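Local coordinates for UL18 protein (Human herpesvirus 5, PDB 3D2U) that binds the host inhibitory receptor LILRB1 as a viral mimic of MHC class I and so modulates the activity of natural killer cells, at residues G113-G118 with T164-Y169; L124-D129 with L133-N138. The protein carries 4 engineered substitutions. All blocks are in the same frame, centred on the assembly; numbering follows the deposited sequence.

Overall arrangement
Both contacts belong to the peptide-binding platform of this MHC class I-like protein, and their centres lie about 10 Å apart. Contact 1 ties strand 110-119 of the floor to helix 161-171 of the groove wall; contact 2 joins the next strand, 122-127, the outermost on that side, to the connection that leads into helix 148-156. The two strands are neighbours in the sheet, and E115 O accepts a backbone bond from L127 N (2.9 Å). Side chains link them too: Y114 OH lies 2.7 Å from E126 OE1, a probable hydrogen bond, while E115 and F117 pack on W134. Residues of both contacts touch the bound peptide.

Contact 1. Residues G113-G118 with T164-Y169; sequences GYEGFG and TIQRNY. With NAG (2-acetamido-2-deoxy-beta-D-glucopyranose), chain N.
Facing each other across E115 and Q166, strand 113-118 and helical segment 164-169 keep their backbones well apart: the nearest CA atoms, those of these two residues, are separated by 8.3 Å. No backbone atom bridges such a gap, and the connection falls to two long polar side chains. E115 reaches out from the strand with CG anti to the backbone N (chi1 -175°) and the chain extended beyond it, while Q166 bends at chi2 to present its amide. The two side chains meet at about a right angle, carboxylate and amide planes turned 74° apart. Q166 NE2 donates to E115 OE2 over 2.7 Å, on the syn lone pair of that oxygen. The bond is short but not straight, with 143° at the hydrogen, and the acceptor sits somewhat out of the amide plane. The other oxygen, OE1, is 3.4 Å from Q166 NE2 at a poor angle, so the grip is single rather than bidentate. Elsewhere, E115 packs against H100, W134 and an apolar side chain of the bound peptide; the hydroxyl of Y169 is hydrogen-bonded to the peptide backbone. At the beginning of segment 113-118, Y114 N approaches C8 of the glycan's acetyl group at 3.6 Å. In the class I platform, strand and helix are floor and wall of the groove, joined here through side chains alone. Both partners are buried, and a neutral amide N-H supplies the carboxylate with a donor that probably offsets part of the cost of burying its charge; the bond, with the packing of H100 and W134, probably limits how the carboxylate can turn beside the peptide.

Contact 2. Residues L124-D129 with L133-N138; sequences LMELKD and LWTGPN
W134 swings its indole to L127 with CG anti to its own carbonyl carbon (chi1 -70°). The backbone of L127 holds CB over one face of the indole, 3.8 Å from the centroid of the six-membered ring and almost on its normal, a CH-pi contact; a chi1 of -179°, with CG anti to the backbone N, carries the branch on until CD2 lies 4.0 Å from W134 CZ2. M125 takes a different line. Its CG lies between the backbone N and the carbonyl carbon, and SD comes obliquely to the same ring, 4.6 Å from the centroid, as a Met-aromatic contact. The indole N-H bonds to T163 OG1, which helps fix the rotation of the ring. Along the backbone the two segments run roughly antiparallel, yet pair just once: E126 N donates to T135 O at 3.2 Å and T135 N returns a bond to E126 O at 3.0 Å, an antiparallel hydrogen-bonded pair. One water beside this pair joins three groups, donating to E126 OE2 and G136 O and accepting from T135 OG1 at 2.6 Å, while E126 OE1 has Y114 as its partner. Farther along, the ring of P137 rests on the backbone of L124, with CD 3.1 Å from L124 O. L124 and M125 both lie opposite F117, forming a classic beta bulge in this outermost strand. With I155 and I158 packed on both M125 and W134, the arrangement joins the outermost floor strand of the class I platform to the connection entering the helical wall of its peptide groove.

Contact 1. Residues G113-G118 with T164-Y169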
loop_
_atom_site.group_PDB
_atom_site.type_symbol
_atom_site.label_atom_id
_atom_site.label_comp_id
_atom_site.label_asym_id
_atom_site.label_seq_id
_atom_site.Cartn_x
_atom_site.Cartn_y
_atom_site.Cartn_z
ATOM N N GLY A 113 -5.364 24.774 9.389
ATOM C CA GLY A 113 -6.628 24.070 9.217
ATOM C C GLY A 113 -6.908 23.550 7.806
ATOM O O GLY A 113 -6.308 23.997 6.826
ATOM N N TYR A 114 -7.845 22.609 7.708
ATOM C CA TYR A 114 -8.223 22.008 6.431
ATOM C C TYR A 114 -9.558 21.273 6.477
ATOM O O TYR A 114 -9.863 20.581 7.443
ATOM C CB TYR A 114 -7.169 20.985 5.985
ATOM C CG TYR A 114 -7.565 20.198 4.741
ATOM C CD1 TYR A 114 -7.408 20.747 3.475
ATOM C CD2 TYR A 114 -8.081 18.902 4.832
ATOM C CE1 TYR A 114 -7.742 20.035 2.326
ATOM C CE2 TYR A 114 -8.431 18.178 3.682
ATOM C CZ TYR A 114 -8.251 18.756 2.431
ATOM O OH TYR A 114 -8.560 18.060 1.285
ATOM N N GLU A 115 -10.344 21.429 5.421
ATOM C CA GLU A 115 -11.588 20.687 5.285
ATOM C C GLU A 115 -11.599 20.243 3.830
ATOM O O GLU A 115 -11.294 21.026 2.931
ATOM C CB GLU A 115 -12.836 21.518 5.609
ATOM C CG GLU A 115 -14.112 20.643 5.569
ATOM C CD GLU A 115 -15.269 21.167 6.416
ATOM O OE1 GLU A 115 -16.410 21.193 5.902
ATOM O OE2 GLU A 115 -15.046 21.531 7.591
ATOM N N GLY A 116 -11.915 18.973 3.606
ATOM C CA GLY A 116 -11.926 18.460 2.253
ATOM C C GLY A 116 -12.950 17.383 1.960
ATOM O O GLY A 116 -13.272 16.551 2.810
ATOM N N PHE A 117 -13.445 17.394 0.727
ATOM C CA PHE A 117 -14.427 16.425 0.262
ATOM C C PHE A 117 -13.948 15.754 -1.006
ATOM O O PHE A 117 -13.290 16.367 -1.843
ATOM C CB PHE A 117 -15.771 17.087 -0.057
ATOM C CG PHE A 117 -16.446 17.700 1.122
ATOM C CD1 PHE A 117 -15.937 18.848 1.706
ATOM C CD2 PHE A 117 -17.590 17.123 1.657
ATOM C CE1 PHE A 117 -16.551 19.413 2.810
ATOM C CE2 PHE A 117 -18.214 17.679 2.758
ATOM C CZ PHE A 117 -17.698 18.826 3.341
ATOM N N GLY A 118 -14.317 14.492 -1.143
ATOM C CA GLY A 118 -13.973 13.733 -2.319
ATOM C C GLY A 118 -15.117 12.783 -2.601
ATOM O O GLY A 118 -15.675 12.192 -1.677
ATOM N N THR A 164 -17.649 30.269 7.537
ATOM C CA THR A 164 -17.046 30.818 8.740
ATOM C C THR A 164 -17.272 29.885 9.921
ATOM O O THR A 164 -16.359 29.675 10.719
ATOM C CB THR A 164 -17.641 32.182 9.071
ATOM O OG1 THR A 164 -19.071 32.094 8.990
ATOM C CG2 THR A 164 -17.120 33.238 8.098
ATOM N N ILE A 165 -18.470 29.314 10.044
ATOM C CA ILE A 165 -18.691 28.425 11.177
ATOM C C ILE A 165 -17.746 27.223 11.084
ATOM O O ILE A 165 -17.278 26.728 12.114
ATOM C CB ILE A 165 -20.185 27.958 11.324
ATOM C CG1 ILE A 165 -20.326 26.464 11.026
ATOM C CG2 ILE A 165 -21.096 28.796 10.451
ATOM C CD1 ILE A 165 -20.038 25.569 12.215
ATOM N N GLN A 166 -17.450 26.752 9.872
ATOM C CA GLN A 166 -16.520 25.631 9.759
ATOM C C GLN A 166 -15.144 26.112 10.230
ATOM O O GLN A 166 -14.443 25.389 10.937
ATOM C CB GLN A 166 -16.429 25.090 8.316
ATOM C CG GLN A 166 -17.658 24.319 7.808
ATOM C CD GLN A 166 -18.119 23.179 8.727
ATOM O OE1 GLN A 166 -19.282 23.129 9.127
ATOM N NE2 GLN A 166 -17.215 22.260 9.047
ATOM N N ARG A 167 -14.771 27.338 9.854
ATOM C CA ARG A 167 -13.475 27.907 10.237
ATOM C C ARG A 167 -13.346 28.122 11.747
ATOM O O ARG A 167 -12.275 27.915 12.320
ATOM C CB ARG A 167 -13.235 29.254 9.536
ATOM C CG ARG A 167 -11.853 29.856 9.802
ATOM C CD ARG A 167 -11.794 31.371 9.568
ATOM N NE ARG A 167 -12.299 31.783 8.260
ATOM C CZ ARG A 167 -13.489 32.341 8.055
ATOM N NH1 ARG A 167 -14.311 32.561 9.073
ATOM N NH2 ARG A 167 -13.858 32.691 6.829
ATOM N N ASN A 168 -14.435 28.546 12.384
ATOM C CA ASN A 168 -14.423 28.803 13.822
ATOM C C ASN A 168 -14.372 27.514 14.627
ATOM O O ASN A 168 -13.885 27.501 15.750
ATOM C CB ASN A 168 -15.640 29.638 14.252
ATOM C CG ASN A 168 -15.569 31.086 13.769
ATOM O OD1 ASN A 168 -14.485 31.638 13.555
ATOM N ND2 ASN A 168 -16.731 31.709 13.612
ATOM N N TYR A 169 -14.890 26.430 14.065
ATOM C CA TYR A 169 -14.835 25.151 14.754
ATOM C C TYR A 169 -13.363 24.729 14.722
ATOM O O TYR A 169 -12.797 24.319 15.739
ATOM C CB TYR A 169 -15.726 24.114 14.043
ATOM C CG TYR A 169 -15.312 22.683 14.299
ATOM C CD1 TYR A 169 -15.585 22.053 15.521
ATOM C CD2 TYR A 169 -14.585 21.977 13.342
ATOM C CE1 TYR A 169 -15.131 20.747 15.777
ATOM C CE2 TYR A 169 -14.131 20.688 13.587
ATOM C CZ TYR A 169 -14.400 20.076 14.804
ATOM O OH TYR A 169 -13.912 18.809 15.053
HETATM C C1 NAG N . -2.006 19.253 9.540
HETATM C C2 NAG N . -1.582 19.952 8.271
HETATM C C3 NAG N . -1.122 18.821 7.421
HETATM C C4 NAG N . 0.081 18.163 8.038
HETATM C C5 NAG N . -0.180 17.727 9.497
HETATM C C6 NAG N . 1.078 17.314 10.254
HETATM C C7 NAG N . -3.351 21.582 8.248
HETATM C C8 NAG N . -4.694 21.228 8.865
HETATM N N2 NAG N . -2.701 20.610 7.635
HETATM O O1 NAG N . -2.754 20.089 10.342
HETATM O O3 NAG N . -0.829 19.243 6.099
HETATM O O4 NAG N . 0.254 17.014 7.267
HETATM O O5 NAG N . -0.836 18.783 10.238
HETATM O O6 NAG N . 1.239 15.901 10.217
HETATM O O7 NAG N . -2.913 22.717 8.329
#

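Contact 2. Residues L124-D129 with L133-N138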
loop_
_atom_site.group_PDB
_atom_site.type_symbol
_atom_site.label_atom_id
_atom_site.label_comp_id
_atom_site.label_asym_id
_atom_site.label_seq_id
_atom_site.Cartn_x
_atom_site.Cartn_y
_atom_site.Cartn_z
ATOM N N LEU A 124 -13.571 16.784 -4.662
ATOM C CA LEU A 124 -14.753 17.558 -5.009
ATOM C C LEU A 124 -14.590 19.049 -4.654
ATOM O O LEU A 124 -14.861 19.931 -5.482
ATOM C CB LEU A 124 -15.936 16.942 -4.267
ATOM C CG LEU A 124 -17.357 17.495 -4.332
ATOM C CD1 LEU A 124 -17.846 17.480 -5.769
ATOM C CD2 LEU A 124 -18.263 16.625 -3.454
ATOM N N MET A 125 -14.155 19.315 -3.421
ATOM C CA MET A 125 -13.909 20.676 -2.931
ATOM C C MET A 125 -13.051 20.680 -1.659
ATOM O O MET A 125 -13.076 19.736 -0.867
ATOM C CB MET A 125 -15.227 21.413 -2.678
ATOM C CG MET A 125 -16.202 20.658 -1.815
ATOM S SD MET A 125 -17.649 21.638 -1.470
ATOM C CE MET A 125 -18.942 20.538 -1.989
ATOM N N GLU A 126 -12.294 21.758 -1.480
ATOM C CA GLU A 126 -11.393 21.906 -0.345
ATOM C C GLU A 126 -11.413 23.315 0.234
ATOM O O GLU A 126 -11.884 24.257 -0.406
ATOM C CB GLU A 126 -9.965 21.551 -0.777
ATOM C CG GLU A 126 -9.849 20.191 -1.457
ATOM C CD GLU A 126 -8.421 19.827 -1.820
ATOM O OE1 GLU A 126 -7.790 19.064 -1.058
ATOM O OE2 GLU A 126 -7.929 20.305 -2.867
ATOM N N LEU A 127 -10.902 23.436 1.457
ATOM C CA LEU A 127 -10.818 24.706 2.170
ATOM C C LEU A 127 -9.491 24.689 2.924
ATOM O O LEU A 127 -9.295 23.875 3.826
ATOM C CB LEU A 127 -11.986 24.852 3.153
ATOM C CG LEU A 127 -12.022 26.165 3.942
ATOM C CD1 LEU A 127 -12.189 27.325 2.973
ATOM C CD2 LEU A 127 -13.162 26.153 4.948
ATOM N N LYS A 128 -8.582 25.580 2.535
ATOM C CA LYS A 128 -7.274 25.651 3.144
ATOM C C LYS A 128 -6.936 27.037 3.628
ATOM O O LYS A 128 -7.782 27.915 3.710
ATOM C CB LYS A 128 -6.183 25.247 2.168
ATOM C CG LYS A 128 -6.368 23.890 1.518
ATOM C CD LYS A 128 -5.433 23.738 0.345
ATOM C CE LYS A 128 -5.644 22.394 -0.325
ATOM N NZ LYS A 128 -4.784 21.334 0.269
ATOM N N ASP A 129 -5.663 27.241 3.910
ATOM C CA ASP A 129 -5.076 28.522 4.268
ATOM C C ASP A 129 -6.011 29.442 5.045
ATOM O O ASP A 129 -6.582 29.006 6.041
ATOM C CB ASP A 129 -4.582 29.232 3.029
ATOM C CG ASP A 129 -3.898 28.253 2.127
ATOM O OD1 ASP A 129 -3.427 27.209 2.603
ATOM O OD2 ASP A 129 -3.820 28.509 0.908
ATOM N N LEU A 133 -11.802 30.744 1.229
ATOM C CA LEU A 133 -12.088 30.422 -0.183
ATOM C C LEU A 133 -12.068 28.931 -0.598
ATOM O O LEU A 133 -10.998 28.321 -0.668
ATOM C CB LEU A 133 -11.107 31.225 -1.087
ATOM C CG LEU A 133 -9.921 30.663 -1.909
ATOM C CD1 LEU A 133 -10.183 30.895 -3.397
ATOM C CD2 LEU A 133 -8.599 31.357 -1.543
ATOM N N TRP A 134 -13.233 28.346 -0.901
ATOM C CA TRP A 134 -13.276 26.933 -1.330
ATOM C C TRP A 134 -12.780 26.757 -2.763
ATOM O O TRP A 134 -13.078 27.565 -3.633
ATOM C CB TRP A 134 -14.698 26.339 -1.278
ATOM C CG TRP A 134 -15.276 26.114 0.089
ATOM C CD1 TRP A 134 -15.950 27.024 0.844
ATOM C CD2 TRP A 134 -15.247 24.897 0.858
ATOM N NE1 TRP A 134 -16.348 26.459 2.030
ATOM C CE2 TRP A 134 -15.929 25.160 2.068
ATOM C CE3 TRP A 134 -14.712 23.619 0.643
ATOM C CZ2 TRP A 134 -16.087 24.187 3.068
ATOM C CZ3 TRP A 134 -14.872 22.650 1.643
ATOM C CH2 TRP A 134 -15.555 22.945 2.839
ATOM N N THR A 135 -12.017 25.700 -3.000
ATOM C CA THR A 135 -11.537 25.398 -4.334
ATOM C C THR A 135 -12.315 24.162 -4.784
ATOM O O THR A 135 -13.029 23.558 -3.974
ATOM C CB THR A 135 -10.025 25.134 -4.351
ATOM O OG1 THR A 135 -9.685 24.165 -3.354
ATOM C CG2 THR A 135 -9.263 26.431 -4.081
ATOM N N GLY A 136 -12.194 23.797 -6.060
ATOM C CA GLY A 136 -12.945 22.663 -6.579
ATOM C C GLY A 136 -12.143 21.500 -7.125
ATOM O O GLY A 136 -10.967 21.352 -6.799
ATOM N N PRO A 137 -12.754 20.649 -7.969
ATOM C CA PRO A 137 -11.996 19.513 -8.507
ATOM C C PRO A 137 -10.833 19.936 -9.376
ATOM O O PRO A 137 -10.706 21.103 -9.761
ATOM C CB PRO A 137 -13.033 18.754 -9.340
ATOM C CG PRO A 137 -14.339 19.137 -8.722
ATOM C CD PRO A 137 -14.150 20.609 -8.435
ATOM N N ASN A 138 -9.968 18.979 -9.668
ATOM C CA ASN A 138 -8.878 19.256 -10.570
ATOM C C ASN A 138 -9.466 18.711 -11.867
ATOM O O ASN A 138 -9.208 17.575 -12.254
ATOM C CB ASN A 138 -7.623 18.485 -10.188
ATOM C CG ASN A 138 -6.414 18.943 -10.984
ATOM O OD1 ASN A 138 -6.297 20.124 -11.314
ATOM N ND2 ASN A 138 -5.501 18.024 -11.277
HETATM O O HOH W 1 -10.092 21.795 -4.224
#